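Local coordinates for COG0778: Nitroreductase (Streptococcus pneumoniae, PDB 2B67), which probably acts as an FMN-dependent oxidoreductase of the nitroreductase family, passing electrons from a reduced nicotinamide cofactor to its acceptor substrates, at residues L137-L142 with P176-T181; T37-A42 with Q46-V51. One frame throughout, in Å; residues are numbered along the deposited sequence.

In the fold
Both interactions are buried and both bring a partner against the same antiparallel sheet of the alpha-beta fold. Interaction 1, about 2 Å from the centre of the chain to its own centre, sets helix 124-148 on strand 174-183 through aliphatic side chains alone. Interaction 2 has its centre about 7 Å from that of the chain, where the chain leaves helix 26-36 and turns into strand 48-53, outermost within this chain; here a backbone-to-hydroxyl hydrogen bond joins aromatic packing. Their centres are 10 Å apart, and Val-138 links them by resting on Trp-48 and Phe-50. Both reach the second subunit and a flavin site, the first purely apolar, the second mixed.

Interaction 1: residues L137-L142 with P176-T181; sequences LVAMNL and PELLIT
Ala-139 and Leu-142 of helix 124-148 pack on Leu-178 and Ile-180 of strand 174-183, a helix-on-sheet layer of the FMN-dependent nitroreductase fold. The two short segments run almost parallel, at 12°, with their axes 10.5 Å apart. Residues three apart on the helix meet residues two apart on the strand, the spacings that put each pair on one side of its element.

All the contacts across the pair are apolar. The methyl CB of Ala-139 lies against CD1 of Leu-178 at 3.5 Å, and a small residue suits this place because the helix backbone can then come near the strand. The same methyl is more loosely approached by Ile-180 CD1.

Around the pair, Leu-178 also touches Ile-155 of the next strand, Leu-142 reaches helix 26-36, and Ala-139 packs on Leu-137 of the second subunit, so the helix serves sheet and dimer together. Glu-177 and Leu-178 form a classic beta bulge opposite Leu-81. The side chain of Leu-178 lies about 4 Å, nearest atoms, from a bound FMN.

With chi1 at 173°, Leu-142 swings CG away from its backbone N and meets Ile-180 at a slant, its CD2 4.1 Å from Ile-180 CG1.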
ATOM      1  N   LEU A 137       0.187  -0.368  -1.966  1.00 12.19           N
ATOM      2  CA  LEU A 137      -1.026  -1.167  -2.176  1.00 12.31           C
ATOM      3  C   LEU A 137      -0.718  -2.643  -2.446  1.00 13.35           C
ATOM      4  O   LEU A 137      -1.233  -3.513  -1.747  1.00 13.05           O
ATOM      5  CB  LEU A 137      -1.866  -0.597  -3.322  1.00 12.80           C
ATOM      6  CG  LEU A 137      -2.524   0.766  -3.090  1.00 12.32           C
ATOM      7  CD1 LEU A 137      -3.057   1.269  -4.432  1.00 11.97           C
ATOM      8  CD2 LEU A 137      -3.651   0.625  -2.052  1.00 13.30           C
ATOM      9  N   VAL A 138       0.124  -2.927  -3.458  1.00 13.06           N
ATOM     10  CA  VAL A 138       0.369  -4.301  -3.829  1.00 11.98           C
ATOM     11  C   VAL A 138       1.267  -5.005  -2.784  1.00 13.00           C
ATOM     12  O   VAL A 138       1.124  -6.206  -2.589  1.00 11.85           O
ATOM     13  CB  VAL A 138       0.905  -4.474  -5.319  1.00 12.23           C
ATOM     14  CG1 VAL A 138       2.377  -4.087  -5.444  1.00 10.88           C
ATOM     15  CG2 VAL A 138       0.670  -5.918  -5.848  1.00 11.23           C
ATOM     16  N   ALA A 139       2.212  -4.283  -2.159  1.00 11.68           N
ATOM     17  CA  ALA A 139       3.078  -4.930  -1.209  1.00 12.79           C
ATOM     18  C   ALA A 139       2.255  -5.534  -0.064  1.00 12.67           C
ATOM     19  O   ALA A 139       2.502  -6.657   0.346  1.00 12.81           O
ATOM     20  CB  ALA A 139       4.098  -3.969  -0.670  1.00 11.60           C
HETATM   21  N   MSE A 140       1.293  -4.767   0.447  1.00 13.33           N
HETATM   22  CA  MSE A 140       0.327  -5.234   1.468  1.00 13.80           C
HETATM   23  C   MSE A 140      -0.451  -6.511   1.056  1.00 13.76           C
HETATM   24  O   MSE A 140      -0.552  -7.475   1.830  1.00 12.28           O
HETATM   25  CB  MSE A 140      -0.681  -4.131   1.785  1.00 13.41           C
HETATM   26  CG  MSE A 140      -1.719  -4.511   2.864  1.00 16.83           C
HETATM   27 SE   MSE A 140      -0.896  -4.313   4.634  0.80 23.00          SE
HETATM   28  CE  MSE A 140      -0.385  -6.137   5.062  1.00 17.05           C
ATOM     29  N   ASN A 141      -0.957  -6.508  -0.170  1.00 13.01           N
ATOM     30  CA  ASN A 141      -1.759  -7.634  -0.679  1.00 13.65           C
ATOM     31  C   ASN A 141      -0.856  -8.886  -0.762  1.00 13.00           C
ATOM     32  O   ASN A 141      -1.271  -9.987  -0.389  1.00 11.83           O
ATOM     33  CB  ASN A 141      -2.384  -7.279  -2.045  1.00 12.83           C
ATOM     34  CG  ASN A 141      -3.789  -7.878  -2.230  1.00 16.80           C
ATOM     35  OD1 ASN A 141      -4.485  -8.183  -1.262  1.00 20.98           O
ATOM     36  ND2 ASN A 141      -4.210  -8.027  -3.475  1.00 17.90           N
ATOM     37  N   LEU A 142       0.395  -8.664  -1.172  1.00 12.77           N
ATOM     38  CA  LEU A 142       1.402  -9.747  -1.295  1.00 13.44           C
ATOM     39  C   LEU A 142       1.754 -10.407   0.044  1.00 12.61           C
ATOM     40  O   LEU A 142       1.782 -11.641   0.144  1.00 12.00           O
ATOM     41  CB  LEU A 142       2.680  -9.214  -1.937  1.00 13.37           C
ATOM     42  CG  LEU A 142       3.873 -10.183  -1.974  1.00 15.31           C
ATOM     43  CD1 LEU A 142       3.481 -11.461  -2.737  1.00 14.69           C
ATOM     44  CD2 LEU A 142       5.115  -9.497  -2.590  1.00 15.53           C
ATOM     45  N   PRO A 176      13.696   0.248  -7.774  1.00 13.56           N
ATOM     46  CA  PRO A 176      13.373  -0.627  -6.664  1.00 14.22           C
ATOM     47  C   PRO A 176      12.607   0.146  -5.594  1.00 14.46           C
ATOM     48  O   PRO A 176      12.955   1.288  -5.266  1.00 15.01           O
ATOM     49  CB  PRO A 176      14.750  -1.121  -6.172  1.00 14.45           C
ATOM     50  CG  PRO A 176      15.740  -0.103  -6.670  1.00 15.68           C
ATOM     51  CD  PRO A 176      15.144   0.533  -7.892  1.00 14.16           C
ATOM     52  N   GLU A 177      11.532  -0.440  -5.102  1.00 14.24           N
ATOM     53  CA  GLU A 177      10.785   0.206  -4.013  1.00 14.49           C
ATOM     54  C   GLU A 177      11.042  -0.417  -2.641  1.00 14.45           C
ATOM     55  O   GLU A 177      11.181   0.301  -1.639  1.00 14.79           O
ATOM     56  CB  GLU A 177       9.278   0.177  -4.315  1.00 14.69           C
ATOM     57  CG  GLU A 177       8.894   0.970  -5.591  1.00 14.37           C
ATOM     58  CD  GLU A 177       8.848   2.483  -5.395  1.00 16.93           C
ATOM     59  OE1 GLU A 177       9.115   2.994  -4.285  1.00 18.32           O
ATOM     60  OE2 GLU A 177       8.556   3.175  -6.374  1.00 18.15           O
ATOM     61  N   LEU A 178      11.096  -1.751  -2.610  1.00 14.84           N
ATOM     62  CA  LEU A 178      11.059  -2.561  -1.363  1.00 14.92           C
ATOM     63  C   LEU A 178      11.689  -3.913  -1.640  1.00 14.60           C
ATOM     64  O   LEU A 178      11.566  -4.444  -2.758  1.00 14.17           O
ATOM     65  CB  LEU A 178       9.582  -2.876  -0.976  1.00 15.03           C
ATOM     66  CG  LEU A 178       8.629  -1.824  -0.417  1.00 16.18           C
ATOM     67  CD1 LEU A 178       7.221  -2.411  -0.187  1.00 17.87           C
ATOM     68  CD2 LEU A 178       9.180  -1.187   0.886  1.00 15.94           C
ATOM     69  N   LEU A 179      12.293  -4.498  -0.608  1.00 14.53           N
ATOM     70  CA  LEU A 179      12.671  -5.908  -0.628  1.00 15.05           C
ATOM     71  C   LEU A 179      11.735  -6.616   0.345  1.00 14.83           C
ATOM     72  O   LEU A 179      11.559  -6.166   1.470  1.00 15.55           O
ATOM     73  CB  LEU A 179      14.147  -6.131  -0.199  1.00 14.91           C
ATOM     74  CG  LEU A 179      15.245  -5.362  -0.955  1.00 16.88           C
ATOM     75  CD1 LEU A 179      16.646  -5.805  -0.468  1.00 15.59           C
ATOM     76  CD2 LEU A 179      15.123  -5.528  -2.507  1.00 12.05           C
ATOM     77  N   ILE A 180      11.145  -7.714  -0.091  1.00 13.92           N
ATOM     78  CA  ILE A 180      10.253  -8.509   0.740  1.00 13.80           C
ATOM     79  C   ILE A 180      10.926  -9.842   0.910  1.00 13.66           C
ATOM     80  O   ILE A 180      10.977 -10.623  -0.057  1.00 12.92           O
ATOM     81  CB  ILE A 180       8.898  -8.842   0.043  1.00 13.30           C
ATOM     82  CG1 ILE A 180       8.366  -7.681  -0.810  1.00 17.48           C
ATOM     83  CG2 ILE A 180       7.907  -9.400   1.067  1.00 14.43           C
ATOM     84  CD1 ILE A 180       7.530  -6.761  -0.142  1.00 17.28           C
ATOM     85  N   THR A 181      11.423 -10.119   2.108  1.00 13.55           N
ATOM     86  CA  THR A 181      11.973 -11.444   2.377  1.00 14.07           C
ATOM     87  C   THR A 181      10.855 -12.448   2.569  1.00 14.69           C
ATOM     88  O   THR A 181       9.799 -12.116   3.098  1.00 13.68           O
ATOM     89  CB  THR A 181      12.865 -11.452   3.607  1.00 13.92           C
ATOM     90  OG1 THR A 181      12.148 -10.878   4.714  1.00 16.81           O
ATOM     91  CG2 THR A 181      14.191 -10.644   3.302  1.00 10.36           C
TER

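Interaction 2: residues T37-A42 with Q46-V51; sequences TLAPSA and QPWKFV. With ACY (acetic acid), chain F.
Ser-41 OG accepts a hydrogen bond from the backbone N of Gln-46 at 2.8 Å, with an N-H...O angle of 150°, and so closes the bend that brings the chain into strand 48-53. Serine suits the place because its short side chain, with OG turned in between backbone N and carbonyl carbon (chi1 44°), reaches the amide directly. Pro-47 then forms the centre of an inverse gamma turn, whose bond from Trp-48 N to Gln-46 O is weak.

The indole of Trp-48 fills the inside of this bend. Gln-46 CA sits over the centre of one face, 3.6 Å above the plane, while the carbonyl oxygens of Ala-39 and Pro-40 lie at the ring edge near CH2. Ser-41 CB approaches Trp-48 CH2 at 3.7 Å. At the other end of the ring, Thr-37 CG2 comes to 3.3 Å from Trp-48 NE1 and to 3.7 Å from Phe-50 CE1, a methyl shared by two aromatic rings. Thr-37 OG1 is meanwhile bonded back to Ile-33 O of helix 26-36.

Lys-49 NZ lies 2.9 Å from O of a bound acetic acid molecule, probably from the crystallisation liquor, which Lys-93 NZ also binds.

Pro-40, Ser-41 and Ala-42 touch FMN, and the side-chain amide of Gln-46 binds the second subunit, NE2 to its Tyr-193 O and OE1 to its Leu-195 N. Trp-48 and Phe-50 pack against Val-138 of helix 124-148 and Leu-81 of strand 77-84, while Phe-50 and Val-51 pair with a parallel strand of the second subunit, which carries the sheet across the interface.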
ATOM      1  N   THR A  37      -1.524  -9.090  -7.164  1.00 13.54           N
ATOM      2  CA  THR A  37      -1.826  -8.162  -8.294  1.00 14.79           C
ATOM      3  C   THR A  37      -3.331  -7.947  -8.619  1.00 15.62           C
ATOM      4  O   THR A  37      -3.676  -7.087  -9.429  1.00 15.59           O
ATOM      5  CB  THR A  37      -1.069  -8.543  -9.566  1.00 14.78           C
ATOM      6  OG1 THR A  37      -1.340  -9.898  -9.914  1.00 16.47           O
ATOM      7  CG2 THR A  37       0.385  -8.429  -9.334  1.00 15.67           C
ATOM      8  N   LEU A  38      -4.210  -8.707  -7.970  1.00 15.14           N
ATOM      9  CA  LEU A  38      -5.648  -8.363  -7.969  1.00 16.36           C
ATOM     10  C   LEU A  38      -5.879  -7.019  -7.293  1.00 15.43           C
ATOM     11  O   LEU A  38      -6.928  -6.412  -7.510  1.00 15.65           O
ATOM     12  CB  LEU A  38      -6.490  -9.439  -7.271  1.00 15.49           C
ATOM     13  CG  LEU A  38      -6.433 -10.829  -7.907  1.00 17.85           C
ATOM     14  CD1 LEU A  38      -7.171 -11.841  -7.023  1.00 18.13           C
ATOM     15  CD2 LEU A  38      -7.048 -10.824  -9.315  1.00 22.28           C
ATOM     16  N   ALA A  39      -4.884  -6.545  -6.528  1.00 14.12           N
ATOM     17  CA  ALA A  39      -4.889  -5.190  -5.919  1.00 14.23           C
ATOM     18  C   ALA A  39      -5.337  -4.097  -6.876  1.00 14.45           C
ATOM     19  O   ALA A  39      -4.936  -4.127  -8.039  1.00 13.36           O
ATOM     20  CB  ALA A  39      -3.498  -4.822  -5.478  1.00 14.01           C
ATOM     21  N   PRO A  40      -6.080  -3.079  -6.362  1.00 14.62           N
ATOM     22  CA  PRO A  40      -6.372  -1.920  -7.195  1.00 14.52           C
ATOM     23  C   PRO A  40      -5.086  -1.089  -7.357  1.00 15.04           C
ATOM     24  O   PRO A  40      -4.128  -1.240  -6.568  1.00 15.29           O
ATOM     25  CB  PRO A  40      -7.407  -1.144  -6.357  1.00 15.20           C
ATOM     26  CG  PRO A  40      -6.961  -1.415  -4.905  1.00 15.08           C
ATOM     27  CD  PRO A  40      -6.636  -2.926  -4.991  1.00 14.39           C
ATOM     28  N   SER A  41      -5.034  -0.271  -8.400  1.00 13.94           N
ATOM     29  CA  SER A  41      -3.944   0.704  -8.602  1.00 14.21           C
ATOM     30  C   SER A  41      -4.599   1.907  -9.253  1.00 14.72           C
ATOM     31  O   SER A  41      -5.650   1.754  -9.883  1.00 14.07           O
ATOM     32  CB  SER A  41      -2.847   0.148  -9.529  1.00 13.57           C
ATOM     33  OG  SER A  41      -3.409  -0.512 -10.672  1.00 14.36           O
ATOM     34  N   ALA A  42      -4.019   3.097  -9.062  1.00 15.23           N
ATOM     35  CA  ALA A  42      -4.506   4.316  -9.742  1.00 16.17           C
ATOM     36  C   ALA A  42      -4.620   4.045 -11.238  1.00 16.03           C
ATOM     37  O   ALA A  42      -3.689   3.490 -11.831  1.00 16.29           O
ATOM     38  CB  ALA A  42      -3.568   5.493  -9.465  1.00 16.33           C
ATOM     39  N   GLN A  46      -1.357  -0.552 -12.647  1.00 13.76           N
ATOM     40  CA  GLN A  46      -0.591  -1.733 -12.193  1.00 13.25           C
ATOM     41  C   GLN A  46       0.913  -1.628 -12.527  1.00 13.37           C
ATOM     42  O   GLN A  46       1.461  -2.441 -13.266  1.00 14.40           O
ATOM     43  CB  GLN A  46      -1.221  -3.048 -12.710  1.00 14.06           C
ATOM     44  CG  GLN A  46      -1.554  -3.101 -14.183  1.00 15.05           C
ATOM     45  CD  GLN A  46      -2.630  -4.169 -14.534  1.00 13.30           C
ATOM     46  OE1 GLN A  46      -2.418  -5.363 -14.360  1.00 13.87           O
ATOM     47  NE2 GLN A  46      -3.749  -3.719 -15.055  1.00 13.39           N
ATOM     48  N   PRO A  47       1.580  -0.600 -11.984  1.00 12.83           N
ATOM     49  CA  PRO A  47       2.889  -0.218 -12.485  1.00 13.27           C
ATOM     50  C   PRO A  47       4.020  -0.958 -11.791  1.00 14.00           C
ATOM     51  O   PRO A  47       4.977  -0.324 -11.354  1.00 16.67           O
ATOM     52  CB  PRO A  47       2.939   1.283 -12.162  1.00 13.69           C
ATOM     53  CG  PRO A  47       2.183   1.392 -10.831  1.00 13.85           C
ATOM     54  CD  PRO A  47       1.090   0.325 -10.928  1.00 13.90           C
ATOM     55  N   TRP A  48       3.919  -2.279 -11.702  1.00 14.29           N
ATOM     56  CA  TRP A  48       4.756  -3.074 -10.794  1.00 14.18           C
ATOM     57  C   TRP A  48       5.441  -4.228 -11.483  1.00 13.78           C
ATOM     58  O   TRP A  48       4.960  -4.765 -12.508  1.00 13.88           O
ATOM     59  CB  TRP A  48       3.942  -3.616  -9.593  1.00 14.70           C
ATOM     60  CG  TRP A  48       2.558  -4.139  -9.875  1.00 14.78           C
ATOM     61  CD1 TRP A  48       2.211  -5.242 -10.643  1.00 15.70           C
ATOM     62  CD2 TRP A  48       1.332  -3.633  -9.335  1.00 12.54           C
ATOM     63  NE1 TRP A  48       0.838  -5.418 -10.632  1.00 17.34           N
ATOM     64  CE2 TRP A  48       0.277  -4.441  -9.844  1.00 14.23           C
ATOM     65  CE3 TRP A  48       1.017  -2.566  -8.487  1.00 11.87           C
ATOM     66  CZ2 TRP A  48      -1.057  -4.231  -9.496  1.00 14.43           C
ATOM     67  CZ3 TRP A  48      -0.309  -2.348  -8.160  1.00 14.23           C
ATOM     68  CH2 TRP A  48      -1.330  -3.168  -8.663  1.00 13.90           C
ATOM     69  N   LYS A  49       6.574  -4.606 -10.913  1.00 13.23           N
ATOM     70  CA  LYS A  49       7.377  -5.719 -11.434  1.00 13.77           C
ATOM     71  C   LYS A  49       7.978  -6.449 -10.243  1.00 11.92           C
ATOM     72  O   LYS A  49       8.592  -5.822  -9.373  1.00 10.82           O
ATOM     73  CB  LYS A  49       8.494  -5.243 -12.377  1.00 13.46           C
ATOM     74  CG  LYS A  49       9.325  -6.439 -12.907  1.00 16.64           C
ATOM     75  CD  LYS A  49      10.714  -6.063 -13.464  1.00 14.90           C
ATOM     76  CE  LYS A  49      10.566  -5.458 -14.858  1.00 19.15           C
ATOM     77  NZ  LYS A  49      10.091  -6.453 -15.865  1.00 21.94           N
ATOM     78  N   PHE A  50       7.734  -7.749 -10.182  1.00 11.21           N
ATOM     79  CA  PHE A  50       8.181  -8.607  -9.069  1.00 11.45           C
ATOM     80  C   PHE A  50       9.408  -9.416  -9.481  1.00 11.94           C
ATOM     81  O   PHE A  50       9.363 -10.265 -10.407  1.00 12.38           O
ATOM     82  CB  PHE A  50       7.043  -9.536  -8.624  1.00 11.16           C
ATOM     83  CG  PHE A  50       5.847  -8.806  -8.079  1.00 12.70           C
ATOM     84  CD1 PHE A  50       4.924  -8.198  -8.944  1.00 12.46           C
ATOM     85  CD2 PHE A  50       5.660  -8.703  -6.691  1.00 12.85           C
ATOM     86  CE1 PHE A  50       3.824  -7.488  -8.428  1.00 16.32           C
ATOM     87  CE2 PHE A  50       4.564  -8.043  -6.166  1.00 16.52           C
ATOM     88  CZ  PHE A  50       3.646  -7.425  -7.021  1.00 16.39           C
ATOM     89  N   VAL A  51      10.520  -9.148  -8.821  1.00 11.74           N
ATOM     90  CA  VAL A  51      11.732  -9.884  -9.125  1.00 11.86           C
ATOM     91  C   VAL A  51      11.959 -10.925  -8.021  1.00 13.00           C
ATOM     92  O   VAL A  51      12.328 -10.573  -6.897  1.00 12.35           O
ATOM     93  CB  VAL A  51      12.949  -8.938  -9.333  1.00 11.63           C
ATOM     94  CG1 VAL A  51      14.173  -9.760  -9.687  1.00 10.53           C
ATOM     95  CG2 VAL A  51      12.658  -7.922 -10.473  1.00 11.42           C
TER
HETATM   96  C   ACY F 805       8.781  -4.992 -19.017  1.00 30.90           C
HETATM   97  O   ACY F 805       9.848  -5.406 -18.519  1.00 30.56           O
HETATM   98  OXT ACY F 805       7.670  -5.092 -18.452  1.00 31.00           O
HETATM   99  CH3 ACY F 805       8.850  -4.332 -20.364  1.00 30.92           C